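Local coordinates for protein PilX (Neisseria meningitidis, PDB 2OPE) that probably acts as a minor pilin within type IV pili, modulating pilus-linked virulence properties such as bacterial aggregation and adhesion, at residues Phe26-Pro31 / Gln36-Lys41; Arg44-Tyr49 / Tyr59-His64. One frame throughout, in Å; residues are numbered along the deposited sequence.

Contact 1 of 2, residues Phe26-Pro31 / Gln36-Lys41; sequences FILKNP and QTIKSK
In the type IV pilin fold the long N-terminal helix gives way to the alpha-beta loop region, and here Ile-27 and Leu-28, in the last part of helix 5-28, meet Ile-38 and Lys-41 of helix 35-48 across the loop that joins the two helices. Apolar contact carries the interface. Ile-38 sets its two branches against different partners: its CD1 presses on the carbonyl oxygen of Ile-27, CD1 to O 3.4 Å, and its CG2 meets Leu-28 CD2 at 3.8 Å, the two side chains crossing at about a right angle. The bend at the second torsion of Ile-38 (chi2 -57°) folds CD1 off the extended path. Ile-27 leans toward the following turn of the helix, with its CG2 3.9 Å from Lys-41 CB and its CD1 4.0 Å from Lys-41 O. Around the turn itself, Asn-30 OD1 accepts the backbone N-H of Leu-32, an Asx turn, and that of Asp-33 as well. Leu-28 O is hydrogen-bonded by Arg-72 NH1. Beyond CG, Lys-41 runs extended back toward the connection, where its ammonium group forms a salt bridge with Asp-33. That same NZ also donates to a water at 3.2 Å, which in turn gives a weak bond of 3.5 Å to Phe-26 O.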
loop_
_atom_site.group_PDB
_atom_site.type_symbol
_atom_site.label_atom_id
_atom_site.label_comp_id
_atom_site.label_asym_id
_atom_site.label_seq_id
_atom_site.Cartn_x
_atom_site.Cartn_y
_atom_site.Cartn_z
ATOM N N PHE A 26 11.381 2.888 10.947
ATOM C CA PHE A 26 11.600 4.270 11.306
ATOM C C PHE A 26 10.373 4.918 11.926
ATOM O O PHE A 26 10.505 5.899 12.625
ATOM C CB PHE A 26 12.133 5.100 10.100
ATOM C CG PHE A 26 13.544 4.692 9.690
ATOM C CD1 PHE A 26 14.667 5.292 10.276
ATOM C CD2 PHE A 26 13.759 3.666 8.782
ATOM C CE1 PHE A 26 15.941 4.900 9.928
ATOM C CE2 PHE A 26 15.054 3.288 8.427
ATOM C CZ PHE A 26 16.123 3.907 8.980
ATOM N N ILE A 27 9.171 4.428 11.675
ATOM C CA ILE A 27 8.029 5.111 12.277
ATOM C C ILE A 27 7.400 4.304 13.436
ATOM O O ILE A 27 7.278 4.806 14.569
ATOM C CB ILE A 27 6.989 5.533 11.227
ATOM C CG1 ILE A 27 7.675 6.426 10.191
ATOM C CG2 ILE A 27 5.799 6.305 11.906
ATOM C CD1 ILE A 27 6.766 6.922 9.054
ATOM N N LEU A 28 7.027 3.058 13.137
ATOM C CA LEU A 28 6.471 2.156 14.125
ATOM C C LEU A 28 7.436 1.928 15.292
ATOM O O LEU A 28 7.007 1.769 16.450
ATOM C CB LEU A 28 6.121 0.821 13.471
ATOM C CG LEU A 28 5.065 0.925 12.366
ATOM C CD1 LEU A 28 4.505 -0.456 12.107
ATOM C CD2 LEU A 28 3.952 1.883 12.748
ATOM N N LYS A 29 8.728 1.977 14.993
ATOM C CA LYS A 29 9.754 1.538 15.925
ATOM C C LYS A 29 10.078 2.589 16.979
ATOM O O LYS A 29 10.642 2.274 18.013
ATOM C CB LYS A 29 11.021 1.171 15.150
ATOM C CG LYS A 29 11.858 0.098 15.735
ATOM C CD LYS A 29 13.167 -0.020 14.964
ATOM C CE LYS A 29 13.846 -1.351 15.200
ATOM N NZ LYS A 29 15.195 -1.462 14.507
ATOM N N ASN A 30 9.726 3.835 16.718
ATOM C CA ASN A 30 9.842 4.884 17.712
ATOM C C ASN A 30 9.210 4.399 19.022
ATOM O O ASN A 30 8.022 4.019 19.064
ATOM C CB ASN A 30 9.164 6.155 17.210
ATOM C CG ASN A 30 9.444 7.346 18.080
ATOM O OD1 ASN A 30 8.983 7.399 19.217
ATOM N ND2 ASN A 30 10.181 8.333 17.546
ATOM N N PRO A 31 10.018 4.418 20.099
ATOM C CA PRO A 31 9.692 3.834 21.366
ATOM C C PRO A 31 8.624 4.616 22.088
ATOM O O PRO A 31 7.836 4.016 22.820
ATOM C CB PRO A 31 11.016 3.919 22.148
ATOM C CG PRO A 31 11.770 5.014 21.510
ATOM C CD PRO A 31 11.350 5.060 20.092
ATOM N N GLN A 36 -1.551 8.850 18.075
ATOM C CA GLN A 36 -1.928 9.952 17.218
ATOM C C GLN A 36 -0.734 10.446 16.392
ATOM O O GLN A 36 -0.873 10.785 15.221
ATOM C CB GLN A 36 -2.483 11.083 18.084
ATOM C CG GLN A 36 -2.494 12.411 17.400
ATOM C CD GLN A 36 -3.500 13.341 17.982
ATOM O OE1 GLN A 36 -3.708 13.383 19.224
ATOM N NE2 GLN A 36 -4.150 14.122 17.099
ATOM N N THR A 37 0.440 10.486 17.009
ATOM C CA THR A 37 1.679 10.863 16.339
ATOM C C THR A 37 2.162 9.824 15.313
ATOM O O THR A 37 2.578 10.174 14.208
ATOM C CB THR A 37 2.753 11.127 17.380
ATOM O OG1 THR A 37 2.319 12.211 18.211
ATOM C CG2 THR A 37 4.088 11.471 16.740
ATOM N N ILE A 38 2.091 8.543 15.671
ATOM C CA ILE A 38 2.466 7.482 14.741
ATOM C C ILE A 38 1.550 7.557 13.515
ATOM O O ILE A 38 2.005 7.457 12.389
ATOM C CB ILE A 38 2.289 6.060 15.374
ATOM C CG1 ILE A 38 3.186 5.845 16.626
ATOM C CG2 ILE A 38 2.452 4.946 14.314
ATOM C CD1 ILE A 38 4.644 6.048 16.405
ATOM N N LYS A 39 0.248 7.705 13.751
ATOM C CA LYS A 39 -0.733 7.711 12.684
ATOM C C LYS A 39 -0.502 8.863 11.702
ATOM O O LYS A 39 -0.456 8.635 10.501
ATOM C CB LYS A 39 -2.160 7.775 13.242
ATOM C CG LYS A 39 -3.250 7.927 12.150
ATOM C CD LYS A 39 -4.635 7.659 12.683
ATOM C CE LYS A 39 -5.745 7.897 11.593
ATOM N NZ LYS A 39 -5.655 9.270 11.005
ATOM N N SER A 40 -0.334 10.099 12.190
ATOM C CA SER A 40 -0.142 11.192 11.229
ATOM C C SER A 40 1.211 11.135 10.552
ATOM O O SER A 40 1.325 11.468 9.377
ATOM C CB SER A 40 -0.427 12.600 11.817
ATOM O OG SER A 40 0.078 12.731 13.117
ATOM N N LYS A 41 2.242 10.738 11.291
ATOM C CA LYS A 41 3.542 10.449 10.650
ATOM C C LYS A 41 3.429 9.404 9.527
ATOM O O LYS A 41 3.899 9.648 8.411
ATOM C CB LYS A 41 4.599 10.059 11.673
ATOM C CG LYS A 41 5.196 11.255 12.454
ATOM C CD LYS A 41 6.254 10.746 13.417
ATOM C CE LYS A 41 6.877 11.850 14.324
ATOM N NZ LYS A 41 7.750 11.226 15.385
HETATM O O HOH W 1 9.541 8.980 13.958
#

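Contact 2 of 2, residues Arg44-Tyr49 / Tyr59-His64; sequences RFVSGY and YNVSVH
Ser-62 OG and His-64 NE2 lie 2.6 Å apart in a hydrogen bond whose donor could be either residue. The bond links two side chains on one face of strand 59-65, two positions apart, and the CB of Ser-62 points away from helix 35-48. What Ser-62 offers the helix is its backbone: its CA sits 3.9 Å from Val-46 CG1. Val-46 is the helix residue that carries the contact, a buried side chain aimed at the strand, with its two methyls divided between Val-61 and Val-63, two residues apart on the strand. With CG1 opposite the backbone N (chi1 171°), that methyl reaches the Val-61 carbonyl, CG1 to O 3.7 Å, and also meets Val-61 CG1 at 4.0 Å. CG2 serves the other side, lying 3.9 Å from Val-63 CB. Val-63 turns its own CG1 between its N and carbonyl carbon (chi1 60°), which brings this methyl to 4.0 Å from Val-46 CG2, the two side chains meeting at a slant. In the type IV pilin fold this is where the alpha-beta loop region, here formed partly by helix 35-48, lies against the first strand of the antiparallel sheet. The short helix and strand segments run nearly antiparallel, at 169°, with axes 7.2 Å apart at closest approach. Strand 59-65 is outermost in the sheet within this chain, and its backbone pairs with strand 74-80 through Asn-60, Ser-62 and His-64. Val-63 also packs on Tyr-74 and Leu-76 of that strand, while Val-61 touches Met-51. Phe-45 of the helix and Tyr-49 just beyond it pack on Ile-22 and Ile-19 of helix 5-28, respectively. Within the segment, Gly-48 N donates to Arg-44 O at 3.0 Å.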
loop_
_atom_site.group_PDB
_atom_site.type_symbol
_atom_site.label_atom_id
_atom_site.label_comp_id
_atom_site.label_asym_id
_atom_site.label_seq_id
_atom_site.Cartn_x
_atom_site.Cartn_y
_atom_site.Cartn_z
ATOM N N ARG A 44 1.707 11.242 6.570
ATOM C CA ARG A 44 2.586 12.204 5.889
ATOM C C ARG A 44 3.669 11.504 5.111
ATOM O O ARG A 44 3.977 11.888 3.999
ATOM C CB ARG A 44 3.254 13.134 6.897
ATOM C CG ARG A 44 2.669 14.496 6.911
ATOM C CD ARG A 44 3.276 15.329 7.997
ATOM N NE ARG A 44 2.957 14.752 9.294
ATOM C CZ ARG A 44 2.002 15.227 10.081
ATOM N NH1 ARG A 44 1.771 14.653 11.265
ATOM N NH2 ARG A 44 1.297 16.296 9.689
ATOM N N PHE A 45 4.287 10.498 5.718
ATOM C CA PHE A 45 5.417 9.853 5.090
ATOM C C PHE A 45 4.964 9.164 3.810
ATOM O O PHE A 45 5.498 9.405 2.743
ATOM C CB PHE A 45 6.105 8.820 5.993
ATOM C CG PHE A 45 7.139 8.025 5.245
ATOM C CD1 PHE A 45 7.001 6.636 5.063
ATOM C CD2 PHE A 45 8.161 8.677 4.594
ATOM C CE1 PHE A 45 7.941 5.925 4.325
ATOM C CE2 PHE A 45 9.098 7.971 3.853
ATOM C CZ PHE A 45 8.987 6.595 3.715
ATOM N N VAL A 46 3.972 8.300 3.942
ATOM C CA VAL A 46 3.432 7.551 2.798
ATOM C C VAL A 46 2.920 8.429 1.680
ATOM O O VAL A 46 3.210 8.188 0.502
ATOM C CB VAL A 46 2.285 6.626 3.237
ATOM C CG1 VAL A 46 1.560 6.016 1.987
ATOM C CG2 VAL A 46 2.838 5.526 4.234
ATOM N N SER A 47 2.158 9.455 2.040
ATOM C CA SER A 47 1.544 10.276 1.012
ATOM C C SER A 47 2.565 11.185 0.369
ATOM O O SER A 47 2.382 11.638 -0.736
ATOM C CB SER A 47 0.355 11.089 1.559
ATOM O OG SER A 47 0.796 12.153 2.383
ATOM N N GLY A 48 3.657 11.457 1.060
ATOM C CA GLY A 48 4.663 12.327 0.457
ATOM C C GLY A 48 5.848 11.580 -0.160
ATOM O O GLY A 48 6.789 12.193 -0.595
ATOM N N TYR A 49 5.816 10.258 -0.171
ATOM C CA TYR A 49 6.984 9.487 -0.573
ATOM C C TYR A 49 7.043 9.530 -2.094
ATOM O O TYR A 49 6.002 9.456 -2.740
ATOM C CB TYR A 49 6.876 8.035 -0.080
ATOM C CG TYR A 49 7.959 7.121 -0.635
ATOM C CD1 TYR A 49 9.252 7.183 -0.153
ATOM C CD2 TYR A 49 7.685 6.221 -1.669
ATOM C CE1 TYR A 49 10.248 6.387 -0.675
ATOM C CE2 TYR A 49 8.689 5.405 -2.204
ATOM C CZ TYR A 49 9.964 5.500 -1.680
ATOM O OH TYR A 49 10.963 4.706 -2.169
ATOM N N TYR A 59 0.631 5.437 -10.430
ATOM C CA TYR A 59 -0.014 4.905 -9.231
ATOM C C TYR A 59 -0.062 5.888 -8.082
ATOM O O TYR A 59 0.837 6.697 -7.937
ATOM C CB TYR A 59 0.726 3.667 -8.760
ATOM C CG TYR A 59 0.673 2.588 -9.766
ATOM C CD1 TYR A 59 1.757 2.341 -10.628
ATOM C CD2 TYR A 59 -0.459 1.804 -9.889
ATOM C CE1 TYR A 59 1.717 1.335 -11.569
ATOM C CE2 TYR A 59 -0.508 0.805 -10.823
ATOM C CZ TYR A 59 0.582 0.581 -11.667
ATOM O OH TYR A 59 0.489 -0.432 -12.590
ATOM N N ASN A 60 -1.122 5.805 -7.273
ATOM C CA ASN A 60 -1.150 6.435 -5.936
ATOM C C ASN A 60 -1.011 5.421 -4.789
ATOM O O ASN A 60 -1.608 4.360 -4.810
ATOM C CB ASN A 60 -2.401 7.283 -5.758
ATOM C CG ASN A 60 -2.424 8.481 -6.701
ATOM O OD1 ASN A 60 -1.432 9.198 -6.853
ATOM N ND2 ASN A 60 -3.529 8.663 -7.376
ATOM N N VAL A 61 -0.186 5.734 -3.802
ATOM C CA VAL A 61 -0.064 4.865 -2.645
ATOM C C VAL A 61 -0.620 5.557 -1.377
ATOM O O VAL A 61 -0.350 6.740 -1.118
ATOM C CB VAL A 61 1.404 4.359 -2.499
ATOM C CG1 VAL A 61 1.598 3.593 -1.220
ATOM C CG2 VAL A 61 1.762 3.483 -3.694
ATOM N N SER A 62 -1.437 4.835 -0.600
ATOM C CA SER A 62 -2.010 5.438 0.616
ATOM C C SER A 62 -1.968 4.407 1.734
ATOM O O SER A 62 -1.852 3.224 1.432
ATOM C CB SER A 62 -3.433 5.918 0.348
ATOM O OG SER A 62 -4.188 4.867 -0.255
ATOM N N VAL A 63 -2.064 4.859 2.996
ATOM C CA VAL A 63 -1.984 4.005 4.215
ATOM C C VAL A 63 -3.347 4.080 4.961
ATOM O O VAL A 63 -4.033 5.123 4.985
ATOM C CB VAL A 63 -0.765 4.435 5.152
ATOM C CG1 VAL A 63 -0.925 5.897 5.613
ATOM C CG2 VAL A 63 -0.609 3.573 6.339
ATOM N N HIS A 64 -3.778 2.965 5.527
ATOM C CA HIS A 64 -5.139 2.880 6.041
ATOM C C HIS A 64 -5.150 2.194 7.387
ATOM O O HIS A 64 -4.295 1.383 7.671
ATOM C CB HIS A 64 -6.030 2.168 4.996
ATOM C CG HIS A 64 -5.982 2.824 3.641
ATOM N ND1 HIS A 64 -6.899 3.778 3.237
ATOM C CD2 HIS A 64 -5.071 2.721 2.629
ATOM C CE1 HIS A 64 -6.579 4.200 2.022
ATOM N NE2 HIS A 64 -5.477 3.576 1.627
#

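In the fold
From the N terminus the chain runs along helix 5-28, turns through the loop of residues 29-34 and enters helix 35-48; contact 1 closes that turn by bringing the two helices together at the surface. The same helix then leads into contact 2, which spans the nine residues between its segments, which include the short helix 53-56, and so delivers the chain to strand 59-65. The two loops follow one another in series, neither nested nor crossed, with their centres about 15 Å apart. Helix 35-48 thus bridges the N-terminal helix and the edge of the sheet. The contacts also meet directly, Ile-27 CD1 packing 3.7 Å from Phe-45 CB.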